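Local coordinates for chromosome-partitioning protein ParB (Caulobacter vibrioides, PDB 7BM8) that binds CTP and the DNA origin of replication, and takes part in chromosome partition, at residues I74-S79 with Y86-G91. Sequence-based numbering, arbitrary orientation.
With CTP (cytidine-5'-triphosphate), chain C.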
ATOM      1  N   ILE A  74      -8.740 -11.226  -0.040  1.00 68.91           N
ATOM      2  CA  ILE A  74      -7.752 -11.630   1.004  1.00 64.60           C
ATOM      3  C   ILE A  74      -7.105 -12.952   0.578  1.00 57.77           C
ATOM      4  O   ILE A  74      -7.841 -13.915   0.298  1.00 48.66           O
ATOM      5  CB  ILE A  74      -8.428 -11.718   2.388  1.00 62.27           C
ATOM      6  CG1 ILE A  74      -8.934 -10.345   2.845  1.00 60.47           C
ATOM      7  CG2 ILE A  74      -7.495 -12.346   3.414  1.00 58.25           C
ATOM      8  CD1 ILE A  74      -9.879 -10.390   4.024  1.00 61.74           C
ATOM      9  N   LEU A  75      -5.772 -12.980   0.523  1.00 55.95           N
ATOM     10  CA  LEU A  75      -4.981 -14.169   0.119  1.00 56.77           C
ATOM     11  C   LEU A  75      -4.822 -15.084   1.335  1.00 55.33           C
ATOM     12  O   LEU A  75      -4.325 -14.607   2.380  1.00 49.24           O
ATOM     13  CB  LEU A  75      -3.623 -13.723  -0.429  1.00 58.50           C
ATOM     14  CG  LEU A  75      -2.715 -14.843  -0.939  1.00 62.40           C
ATOM     15  CD1 LEU A  75      -3.439 -15.742  -1.934  1.00 64.28           C
ATOM     16  CD2 LEU A  75      -1.452 -14.273  -1.560  1.00 58.39           C
ATOM     17  N   VAL A  76      -5.236 -16.345   1.184  1.00 53.51           N
ATOM     18  CA  VAL A  76      -5.212 -17.391   2.249  1.00 56.46           C
ATOM     19  C   VAL A  76      -4.630 -18.680   1.663  1.00 57.92           C
ATOM     20  O   VAL A  76      -4.750 -18.878   0.442  1.00 55.18           O
ATOM     21  CB  VAL A  76      -6.620 -17.642   2.815  1.00 54.65           C
ATOM     22  CG1 VAL A  76      -7.223 -16.378   3.403  1.00 56.42           C
ATOM     23  CG2 VAL A  76      -7.552 -18.254   1.776  1.00 51.42           C
ATOM     24  N   ARG A  77      -4.039 -19.518   2.519  1.00 59.31           N
ATOM     25  CA  ARG A  77      -3.730 -20.942   2.228  1.00 57.86           C
ATOM     26  C   ARG A  77      -4.600 -21.811   3.131  1.00 57.56           C
ATOM     27  O   ARG A  77      -5.018 -21.362   4.199  1.00 54.65           O
ATOM     28  CB  ARG A  77      -2.245 -21.238   2.447  1.00 60.04           C
ATOM     29  CG  ARG A  77      -1.798 -21.215   3.902  1.00 63.09           C
ATOM     30  CD  ARG A  77      -0.342 -21.614   4.020  1.00 65.38           C
ATOM     31  NE  ARG A  77       0.207 -21.376   5.347  1.00 65.52           N
ATOM     32  CZ  ARG A  77       1.450 -21.673   5.717  1.00 70.93           C
ATOM     33  NH1 ARG A  77       2.293 -22.224   4.858  1.00 74.57           N
ATOM     34  NH2 ARG A  77       1.847 -21.418   6.952  1.00 75.20           N
ATOM     35  N   PRO A  78      -4.904 -23.069   2.736  1.00 55.56           N
ATOM     36  CA  PRO A  78      -5.606 -23.995   3.621  1.00 59.36           C
ATOM     37  C   PRO A  78      -4.826 -24.105   4.938  1.00 64.84           C
ATOM     38  O   PRO A  78      -3.615 -24.218   4.877  1.00 72.77           O
ATOM     39  CB  PRO A  78      -5.621 -25.325   2.854  1.00 57.97           C
ATOM     40  CG  PRO A  78      -5.434 -24.926   1.405  1.00 61.88           C
ATOM     41  CD  PRO A  78      -4.587 -23.669   1.433  1.00 59.17           C
ATOM     42  N   SER A  79      -5.522 -24.030   6.076  1.00 69.09           N
ATOM     43  CA  SER A  79      -4.910 -24.007   7.431  1.00 65.97           C
ATOM     44  C   SER A  79      -4.016 -25.233   7.604  1.00 64.49           C
ATOM     45  O   SER A  79      -4.424 -26.349   7.294  1.00 65.58           O
ATOM     46  CB  SER A  79      -5.950 -23.926   8.516  1.00 60.72           C
ATOM     47  OG  SER A  79      -5.380 -24.205   9.786  1.00 51.79           O
ATOM     48  N   TYR A  86      -8.860 -21.518   6.947  1.00 59.80           N
ATOM     49  CA  TYR A  86      -7.890 -20.868   6.026  1.00 60.39           C
ATOM     50  C   TYR A  86      -6.991 -19.920   6.824  1.00 57.65           C
ATOM     51  O   TYR A  86      -7.512 -19.127   7.632  1.00 57.52           O
ATOM     52  CB  TYR A  86      -8.630 -20.141   4.901  1.00 57.74           C
ATOM     53  CG  TYR A  86      -9.420 -21.055   4.002  1.00 55.09           C
ATOM     54  CD1 TYR A  86      -8.790 -21.832   3.046  1.00 56.67           C
ATOM     55  CD2 TYR A  86     -10.795 -21.157   4.113  1.00 58.25           C
ATOM     56  CE1 TYR A  86      -9.505 -22.681   2.218  1.00 57.54           C
ATOM     57  CE2 TYR A  86     -11.526 -22.002   3.294  1.00 59.08           C
ATOM     58  CZ  TYR A  86     -10.879 -22.767   2.341  1.00 58.01           C
ATOM     59  OH  TYR A  86     -11.593 -23.600   1.529  1.00 65.81           O
ATOM     60  N   GLN A  87      -5.677 -20.021   6.613  1.00 56.99           N
ATOM     61  CA  GLN A  87      -4.663 -19.161   7.277  1.00 58.36           C
ATOM     62  C   GLN A  87      -4.356 -17.975   6.359  1.00 50.82           C
ATOM     63  O   GLN A  87      -3.900 -18.203   5.224  1.00 45.96           O
ATOM     64  CB  GLN A  87      -3.397 -19.955   7.603  1.00 61.41           C
ATOM     65  CG  GLN A  87      -2.492 -19.250   8.602  1.00 57.04           C
ATOM     66  CD  GLN A  87      -1.114 -19.857   8.649  1.00 56.99           C
ATOM     67  OE1 GLN A  87      -0.435 -19.984   7.632  1.00 57.05           O
ATOM     68  NE2 GLN A  87      -0.682 -20.230   9.842  1.00 65.03           N
ATOM     69  N   ILE A  88      -4.603 -16.757   6.841  1.00 53.57           N
ATOM     70  CA  ILE A  88      -4.423 -15.500   6.057  1.00 58.81           C
ATOM     71  C   ILE A  88      -2.937 -15.337   5.728  1.00 54.68           C
ATOM     72  O   ILE A  88      -2.125 -15.241   6.668  1.00 51.39           O
ATOM     73  CB  ILE A  88      -4.997 -14.287   6.816  1.00 61.19           C
ATOM     74  CG1 ILE A  88      -6.520 -14.379   6.920  1.00 60.77           C
ATOM     75  CG2 ILE A  88      -4.553 -12.978   6.174  1.00 61.44           C
ATOM     76  CD1 ILE A  88      -7.124 -13.427   7.917  1.00 65.82           C
ATOM     77  N   VAL A  89      -2.616 -15.312   4.432  1.00 55.34           N
ATOM     78  CA  VAL A  89      -1.241 -15.096   3.895  1.00 57.23           C
ATOM     79  C   VAL A  89      -1.019 -13.587   3.741  1.00 54.65           C
ATOM     80  O   VAL A  89       0.046 -13.106   4.169  1.00 56.61           O
ATOM     81  CB  VAL A  89      -1.045 -15.842   2.562  1.00 57.87           C
ATOM     82  CG1 VAL A  89       0.353 -15.636   1.998  1.00 58.57           C
ATOM     83  CG2 VAL A  89      -1.361 -17.325   2.701  1.00 53.70           C
ATOM     84  N   ALA A  90      -1.994 -12.882   3.157  1.00 53.04           N
ATOM     85  CA  ALA A  90      -2.002 -11.410   2.991  1.00 53.43           C
ATOM     86  C   ALA A  90      -3.423 -10.874   3.193  1.00 50.84           C
ATOM     87  O   ALA A  90      -4.324 -11.331   2.467  1.00 50.31           O
ATOM     88  CB  ALA A  90      -1.472 -11.044   1.627  1.00 51.60           C
ATOM     89  N   GLY A  91      -3.602  -9.954   4.148  1.00 52.87           N
ATOM     90  CA  GLY A  91      -4.863  -9.219   4.373  1.00 63.46           C
ATOM     91  C   GLY A  91      -5.438  -9.401   5.772  1.00 67.00           C
ATOM     92  O   GLY A  91      -6.675  -9.508   5.882  1.00 68.72           O
TER
HETATM   93  N1  CTP C 301      -8.669  -2.091   0.879  1.00 46.58           N
HETATM   94  C2  CTP C 301      -9.771  -2.841   0.452  1.00 44.57           C
HETATM   95  N3  CTP C 301     -11.018  -2.349   0.643  1.00 43.36           N
HETATM   96  C4  CTP C 301     -11.194  -1.163   1.240  1.00 51.41           C
HETATM   97  C5  CTP C 301     -10.085  -0.388   1.689  1.00 49.23           C
HETATM   98  C6  CTP C 301      -8.853  -0.887   1.496  1.00 46.09           C
HETATM   99  O2  CTP C 301      -9.576  -3.935  -0.097  1.00 46.03           O
HETATM  100  N4  CTP C 301     -12.437  -0.735   1.406  1.00 54.88           N
HETATM  101  C1' CTP C 301      -7.315  -2.670   0.666  1.00 53.09           C
HETATM  102  C2' CTP C 301      -6.237  -1.659   0.282  1.00 56.97           C
HETATM  103  O2' CTP C 301      -6.372  -1.331  -1.082  1.00 64.48           O
HETATM  104  C3' CTP C 301      -4.989  -2.494   0.590  1.00 61.94           C
HETATM  105  C4' CTP C 301      -5.406  -3.295   1.838  1.00 64.00           C
HETATM  106  O4' CTP C 301      -6.859  -3.234   1.871  1.00 61.39           O
HETATM  107  O3' CTP C 301      -4.671  -3.363  -0.490  1.00 61.03           O
HETATM  108  C5' CTP C 301      -4.840  -2.817   3.154  1.00 60.26           C
HETATM  109  O5' CTP C 301      -3.397  -2.968   3.127  1.00 58.73           O
HETATM  110  PA  CTP C 301      -2.531  -3.229   4.451  1.00 58.13           P
HETATM  111  O1A CTP C 301      -1.232  -3.852   4.058  1.00 63.96           O
HETATM  112  O2A CTP C 301      -2.504  -1.995   5.286  1.00 59.65           O
HETATM  113  O3A CTP C 301      -3.400  -4.340   5.205  1.00 56.25           O
HETATM  114  PB  CTP C 301      -3.768  -5.812   4.707  1.00 56.24           P
HETATM  115  O1B CTP C 301      -5.244  -5.981   4.785  1.00 66.85           O
HETATM  116  O2B CTP C 301      -3.053  -6.040   3.411  1.00 59.05           O
HETATM  117  O3B CTP C 301      -3.095  -6.713   5.842  1.00 69.92           O
HETATM  118  PG  CTP C 301      -1.584  -7.269   5.940  1.00109.02           P
HETATM  119  O1G CTP C 301      -1.622  -8.737   5.578  1.00102.78           O
HETATM  120  O2G CTP C 301      -0.796  -6.442   4.942  1.00 89.15           O
HETATM  121  O3G CTP C 301      -1.166  -7.031   7.371  1.00 94.63           O
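Strands 74-78 and 86-88 form an antiparallel β hairpin, the N-to-C directions of these short segments 137° apart. R77 and Q87 make a hydrogen-bonded pair, R77 N to Q87 O at 3.0 Å and Q87 N to R77 O at 2.8 Å. A classic β bulge sets both V89 and A90 opposite L75: L75 O takes the N-H groups of V89 (2.8 Å) and A90 (3.0 Å) from the same face of its carbonyl plane, and L75 N returns a bond to A90 O.

On the L75 and R77 face, toward helix 115-127, R77 and Q87 run side by side. R77 NE and NH2 both reach Q87 OE1 at 2.8 Å, the guanidinium and amide planes only 25° apart. NH2 uses an in-plane lone pair; NE comes in tilted from the amide plane. With Q87 CG anti to the backbone N (chi1 -164°), OE1 arrives at the guanidinium edge, while NH1 salt-bridges D115. V89 CG2 packs against R77 CB (4.0 Å), the side chains crossing at about a right angle. On the other face V76 meets I88, CG1 to CG1, and its CG2 packs on Y86 CB (3.8 Å).

G91, the N-cap of helix 92-100, gives its N-H to the CTP γ-phosphate oxygen O1G at 2.7 Å. The hairpin thus turns at V89 and leads into the nucleotide pocket, a backbone amide binding the terminal phosphate, while OE1 fixes the guanidinium's rotation.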